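Local coordinates for DUF416 domain-containing protein (Shewanella baltica, PDB 2Q9R) that is of unknown function but folds as an all-helical DUF416 family protein, found here as a two-chain assembly with benzoic acid bound, at residues 13-16 with 17-21; 56-59 with 60-63. All coordinates share one frame; numbering follows the deposited sequence.

Interaction 1. Residues 13-16 with 17-21; sequences KALT and LPQKQ
T16 and Q19 face each other across the first turn of helix 17-42, each side chain gripping the other's backbone. The hydroxyl oxygen of T16, turned into the position between its own backbone N and carbonyl carbon (chi1 66°), accepts the amide hydrogen of Q19, with N of Q19 3.2 Å from OG1 of T16. In return the Q19 chain, extended beyond CG, runs back past that hydroxyl until OE1 lies 2.8 Å from N of T16. This bond is nearly straight, at 173°, and falls in the carbonyl plane on a lone pair of OE1. The reciprocal pair is a capping box with T16 as N-cap: threonine suits the place because its short side chain sets the hydroxyl against the first turn, glutamine because its longer chain carries the amide oxygen back to the cap residue's N-H. L15 lies across Q19 at about a right angle, CD2 3.6 Å from OE1, while its CB meets CG of K20. K20 bends at its last torsion (chi4 101°) to bring NZ within 2.7 Å of both O of K13 and O of L15, above the plane of the first carbonyl and tilted from that of the second. E114 adds a salt bridge to the same ammonium. A methionine in place of K20 would probably leave both carbonyls without this donor and E114 without its charged mate.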
ATOM      1  N   LYS A  13      18.230  -3.440  20.333  1.00 42.66           N
ATOM      2  CA  LYS A  13      18.977  -2.833  21.437  1.00 43.92           C
ATOM      3  C   LYS A  13      20.369  -3.484  21.622  1.00 43.95           C
ATOM      4  O   LYS A  13      21.322  -2.829  22.059  1.00 44.22           O
ATOM      5  CB  LYS A  13      18.181  -2.918  22.735  1.00 46.18           C
ATOM      6  CG  LYS A  13      16.939  -2.022  22.751  1.00 55.52           C
ATOM      7  CD  LYS A  13      15.997  -2.365  23.901  1.00 66.70           C
ATOM      8  CE  LYS A  13      14.722  -1.508  23.869  1.00 71.75           C
ATOM      9  NZ  LYS A  13      13.913  -1.643  25.133  1.00 78.33           N
ATOM     10  N   ALA A  14      20.462  -4.765  21.281  1.00 41.27           N
ATOM     11  CA  ALA A  14      21.724  -5.509  21.341  1.00 41.63           C
ATOM     12  C   ALA A  14      22.733  -5.106  20.261  1.00 41.62           C
ATOM     13  O   ALA A  14      23.908  -5.414  20.373  1.00 42.15           O
ATOM     14  CB  ALA A  14      21.444  -7.008  21.295  1.00 40.12           C
ATOM     15  N   LEU A  15      22.310  -4.373  19.249  1.00 38.88           N
ATOM     16  CA  LEU A  15      23.267  -3.828  18.285  1.00 40.99           C
ATOM     17  C   LEU A  15      24.305  -2.891  18.913  1.00 45.42           C
ATOM     18  O   LEU A  15      24.039  -2.216  19.923  1.00 46.98           O
ATOM     19  CB  LEU A  15      22.518  -3.080  17.203  1.00 41.94           C
ATOM     20  CG  LEU A  15      21.611  -3.950  16.332  1.00 39.18           C
ATOM     21  CD1 LEU A  15      20.990  -3.077  15.251  1.00 37.94           C
ATOM     22  CD2 LEU A  15      22.365  -5.174  15.715  1.00 31.24           C
ATOM     23  N   THR A  16      25.490  -2.841  18.308  1.00 44.71           N
ATOM     24  CA  THR A  16      26.484  -1.825  18.665  1.00 42.47           C
ATOM     25  C   THR A  16      26.000  -0.467  18.144  1.00 44.18           C
ATOM     26  O   THR A  16      25.079  -0.398  17.290  1.00 40.06           O
ATOM     27  CB  THR A  16      27.822  -2.095  18.030  1.00 42.46           C
ATOM     28  OG1 THR A  16      27.676  -1.958  16.608  1.00 39.17           O
ATOM     29  CG2 THR A  16      28.307  -3.488  18.379  1.00 41.31           C
ATOM     30  N   LEU A  17      26.603   0.606  18.651  1.00 41.63           N
ATOM     31  CA  LEU A  17      26.242   1.955  18.187  1.00 44.61           C
ATOM     32  C   LEU A  17      26.297   2.108  16.651  1.00 43.92           C
ATOM     33  O   LEU A  17      25.341   2.592  16.050  1.00 43.70           O
ATOM     34  CB  LEU A  17      27.078   3.027  18.892  1.00 43.19           C
ATOM     35  CG  LEU A  17      26.843   4.475  18.418  1.00 46.67           C
ATOM     36  CD1 LEU A  17      25.554   4.979  19.010  1.00 49.15           C
ATOM     37  CD2 LEU A  17      28.013   5.430  18.758  1.00 49.29           C
ATOM     38  N   PRO A  18      27.410   1.713  16.019  1.00 43.10           N
ATOM     39  CA  PRO A  18      27.480   1.804  14.555  1.00 43.13           C
ATOM     40  C   PRO A  18      26.431   0.949  13.830  1.00 40.97           C
ATOM     41  O   PRO A  18      25.861   1.419  12.852  1.00 40.27           O
ATOM     42  CB  PRO A  18      28.927   1.376  14.220  1.00 41.35           C
ATOM     43  CG  PRO A  18      29.645   1.365  15.508  1.00 44.03           C
ATOM     44  CD  PRO A  18      28.673   1.217  16.610  1.00 43.06           C
ATOM     45  N   GLN A  19      26.129  -0.252  14.348  1.00 40.09           N
ATOM     46  CA  GLN A  19      25.081  -1.101  13.795  1.00 40.35           C
ATOM     47  C   GLN A  19      23.709  -0.409  13.869  1.00 38.90           C
ATOM     48  O   GLN A  19      23.000  -0.391  12.906  1.00 39.71           O
ATOM     49  CB  GLN A  19      25.016  -2.435  14.554  1.00 38.37           C
ATOM     50  CG  GLN A  19      26.127  -3.396  14.205  1.00 37.39           C
ATOM     51  CD  GLN A  19      26.017  -4.685  14.948  1.00 43.78           C
ATOM     52  OE1 GLN A  19      25.919  -4.693  16.187  1.00 40.13           O
ATOM     53  NE2 GLN A  19      26.063  -5.809  14.205  1.00 34.86           N
ATOM     54  N   LYS A  20      23.378   0.139  15.043  1.00 40.72           N
ATOM     55  CA  LYS A  20      22.159   0.955  15.235  1.00 41.91           C
ATOM     56  C   LYS A  20      22.058   2.146  14.283  1.00 40.71           C
ATOM     57  O   LYS A  20      20.999   2.404  13.666  1.00 39.89           O
ATOM     58  CB  LYS A  20      22.134   1.479  16.657  1.00 43.02           C
ATOM     59  CG  LYS A  20      21.875   0.419  17.737  1.00 46.04           C
ATOM     60  CD  LYS A  20      21.913   1.083  19.145  1.00 44.21           C
ATOM     61  CE  LYS A  20      21.266   0.214  20.194  1.00 48.53           C
ATOM     62  NZ  LYS A  20      22.232  -0.492  20.987  1.00 48.65           N
ATOM     63  N   GLN A  21      23.168   2.848  14.163  1.00 40.60           N
ATOM     64  CA  GLN A  21      23.256   4.040  13.324  1.00 42.43           C
ATOM     65  C   GLN A  21      23.006   3.702  11.869  1.00 41.41           C
ATOM     66  O   GLN A  21      22.254   4.417  11.155  1.00 41.47           O
ATOM     67  CB  GLN A  21      24.630   4.654  13.503  1.00 40.79           C
ATOM     68  CG  GLN A  21      24.799   6.036  12.896  1.00 39.75           C
ATOM     69  CD  GLN A  21      26.158   6.653  13.244  1.00 43.98           C
ATOM     70  OE1 GLN A  21      26.737   6.347  14.272  1.00 53.58           O
ATOM     71  NE2 GLN A  21      26.668   7.494  12.363  1.00 45.67           N
TER

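Interaction 2. Residues 56-59 with 60-63; sequences LLWQ and SLYD
S60 turns its hydroxyl back along the helix onto the carbonyl of L56, four residues earlier, and OG donates to O of L56 at 2.7 Å. The torsion that puts it there sets OG beside its own backbone N (chi1 -54°), and the two groups reach L56 O from opposite faces of its plane, N at 2.9 Å. Serine suits this last part of helix 47-62 because a one-carbon side chain can pay for its own polar group with a backbone oxygen.

Backbone bonding changes character as the helix runs out. O of W58 accepts from N of Y62 at 3.3 Å in its carbonyl plane and, from well above that plane, from N of L61 at 3.0 Å, so i+4 and i+3 bonds share one acceptor. The last turn closes with N of D63 on O of Q59, while D63 itself has left helical angles.

Apolar contact across the segments is a single pair. CD1 of L61 comes obliquely to the W58 ring, 4.1 Å from CE3, and V180 of helix 177-190 packs against both. The indole is fixed mainly from outside: its NE1 is hydrogen-bonded to Q29, and R184 makes a cation-pi contact with it.

The Q59 chain bends at chi2 (-66°), which carries its amide beside the Y62 ring, NE2 3.5 Å from CD2 and the planes 47° apart. At the other end of this amide, one water donates to OE1 of Q59 at 2.6 Å and to OD2 of D63 at 2.5 Å. The water's two hydrogens thus match two acceptors that could not bond each other directly, joining the final helical turn to the first residue beyond it.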
ATOM      1  N   LEU A  56      25.571  13.063   4.304  1.00 37.32           N
ATOM      2  CA  LEU A  56      26.494  13.172   5.422  1.00 39.41           C
ATOM      3  C   LEU A  56      26.301  12.029   6.421  1.00 39.00           C
ATOM      4  O   LEU A  56      27.273  11.495   6.932  1.00 40.14           O
ATOM      5  CB  LEU A  56      26.355  14.560   6.084  1.00 36.32           C
ATOM      6  CG  LEU A  56      26.832  15.774   5.248  1.00 45.54           C
ATOM      7  CD1 LEU A  56      26.439  17.117   5.901  1.00 49.35           C
ATOM      8  CD2 LEU A  56      28.336  15.768   5.075  1.00 42.37           C
ATOM      9  N   LEU A  57      25.063  11.605   6.681  1.00 41.49           N
ATOM     10  CA  LEU A  57      24.861  10.435   7.546  1.00 41.63           C
ATOM     11  C   LEU A  57      25.447   9.164   6.915  1.00 42.88           C
ATOM     12  O   LEU A  57      26.074   8.348   7.609  1.00 47.53           O
ATOM     13  CB  LEU A  57      23.375  10.215   7.883  1.00 43.04           C
ATOM     14  CG  LEU A  57      22.816  11.284   8.830  1.00 39.71           C
ATOM     15  CD1 LEU A  57      21.292  11.385   8.707  1.00 43.68           C
ATOM     16  CD2 LEU A  57      23.272  11.079  10.273  1.00 43.61           C
ATOM     17  N   TRP A  58      25.252   8.988   5.617  1.00 44.71           N
ATOM     18  CA  TRP A  58      25.852   7.831   4.950  1.00 43.48           C
ATOM     19  C   TRP A  58      27.382   7.894   5.053  1.00 44.56           C
ATOM     20  O   TRP A  58      28.022   6.897   5.402  1.00 44.25           O
ATOM     21  CB  TRP A  58      25.412   7.712   3.505  1.00 42.47           C
ATOM     22  CG  TRP A  58      24.007   7.223   3.366  1.00 40.60           C
ATOM     23  CD1 TRP A  58      22.951   7.928   2.895  1.00 41.46           C
ATOM     24  CD2 TRP A  58      23.501   5.927   3.712  1.00 37.99           C
ATOM     25  NE1 TRP A  58      21.808   7.152   2.917  1.00 39.37           N
ATOM     26  CE2 TRP A  58      22.122   5.919   3.407  1.00 40.51           C
ATOM     27  CE3 TRP A  58      24.070   4.770   4.233  1.00 38.27           C
ATOM     28  CZ2 TRP A  58      21.317   4.816   3.652  1.00 38.44           C
ATOM     29  CZ3 TRP A  58      23.269   3.652   4.433  1.00 36.52           C
ATOM     30  CH2 TRP A  58      21.927   3.677   4.127  1.00 34.99           C
ATOM     31  N   GLN A  59      27.959   9.056   4.722  1.00 44.34           N
ATOM     32  CA  GLN A  59      29.407   9.214   4.784  1.00 46.36           C
ATOM     33  C   GLN A  59      29.956   8.992   6.182  1.00 46.68           C
ATOM     34  O   GLN A  59      31.083   8.497   6.352  1.00 47.39           O
ATOM     35  CB  GLN A  59      29.807  10.600   4.296  1.00 49.05           C
ATOM     36  CG  GLN A  59      29.685  10.799   2.800  1.00 51.46           C
ATOM     37  CD  GLN A  59      30.665   9.940   2.084  1.00 54.89           C
ATOM     38  OE1 GLN A  59      31.858   9.943   2.417  1.00 64.17           O
ATOM     39  NE2 GLN A  59      30.175   9.145   1.114  1.00 60.24           N
ATOM     40  N   SER A  60      29.188   9.371   7.199  1.00 45.87           N
ATOM     41  CA  SER A  60      29.623   9.135   8.583  1.00 45.69           C
ATOM     42  C   SER A  60      29.841   7.671   8.866  1.00 46.24           C
ATOM     43  O   SER A  60      30.692   7.305   9.707  1.00 44.60           O
ATOM     44  CB  SER A  60      28.610   9.646   9.594  1.00 45.17           C
ATOM     45  OG  SER A  60      28.367  11.006   9.301  1.00 63.15           O
ATOM     46  N   LEU A  61      29.077   6.833   8.181  1.00 47.31           N
ATOM     47  CA  LEU A  61      29.228   5.392   8.339  1.00 50.83           C
ATOM     48  C   LEU A  61      30.406   4.823   7.546  1.00 51.81           C
ATOM     49  O   LEU A  61      30.942   3.810   7.950  1.00 51.31           O
ATOM     50  CB  LEU A  61      27.929   4.672   7.968  1.00 50.04           C
ATOM     51  CG  LEU A  61      26.717   5.008   8.855  1.00 50.59           C
ATOM     52  CD1 LEU A  61      25.384   4.711   8.131  1.00 37.29           C
ATOM     53  CD2 LEU A  61      26.810   4.272  10.182  1.00 45.00           C
ATOM     54  N   TYR A  62      30.772   5.439   6.416  1.00 56.43           N
ATOM     55  CA  TYR A  62      31.953   5.014   5.606  1.00 57.68           C
ATOM     56  C   TYR A  62      33.289   5.523   6.133  1.00 54.07           C
ATOM     57  O   TYR A  62      34.315   4.849   6.023  1.00 51.90           O
ATOM     58  CB  TYR A  62      31.911   5.595   4.177  1.00 63.43           C
ATOM     59  CG  TYR A  62      30.871   5.081   3.236  1.00 64.49           C
ATOM     60  CD1 TYR A  62      30.788   3.735   2.933  1.00 76.97           C
ATOM     61  CD2 TYR A  62      30.030   5.961   2.575  1.00 63.50           C
ATOM     62  CE1 TYR A  62      29.832   3.259   2.012  1.00 78.30           C
ATOM     63  CE2 TYR A  62      29.073   5.519   1.673  1.00 73.43           C
ATOM     64  CZ  TYR A  62      28.976   4.163   1.390  1.00 76.58           C
ATOM     65  OH  TYR A  62      28.031   3.717   0.489  1.00 77.16           O
ATOM     66  N   ASP A  63      33.282   6.760   6.613  1.00 51.74           N
ATOM     67  CA  ASP A  63      34.499   7.561   6.727  1.00 53.17           C
ATOM     68  C   ASP A  63      34.676   8.104   8.130  1.00 53.14           C
ATOM     69  O   ASP A  63      34.073   9.116   8.495  1.00 52.50           O
ATOM     70  CB  ASP A  63      34.505   8.723   5.722  1.00 49.10           C
ATOM     71  CG  ASP A  63      35.803   9.536   5.756  1.00 58.14           C
ATOM     72  OD1 ASP A  63      36.721   9.220   6.577  1.00 44.20           O
ATOM     73  OD2 ASP A  63      35.892  10.495   4.950  1.00 47.32           O
TER
HETATM   74  O   HOH W   1      34.246  10.686   3.071  1.00 58.16           O

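Overall arrangement
Interaction 1 opens helix 17-42 and interaction 2 closes helix 47-62, the next helix in the chain, and the N-terminal cap of the one packs against the C-terminal end of the other, their centres about 15 Å apart. They touch through Q21 and P18: CG of Q21 packs 3.8 Å from CD2 of L61, NE2 of Q21 lies 4.0 Å from CB of S60, and O of P18 is 4.0 Å from CD2 of L61. I175 touches P18 and Q19 of interaction 1 and L61 of interaction 2. None of the residues lining the benzoic acid pocket belongs to either contact, although N34, L37 and F38 lie farther along helix 17-42.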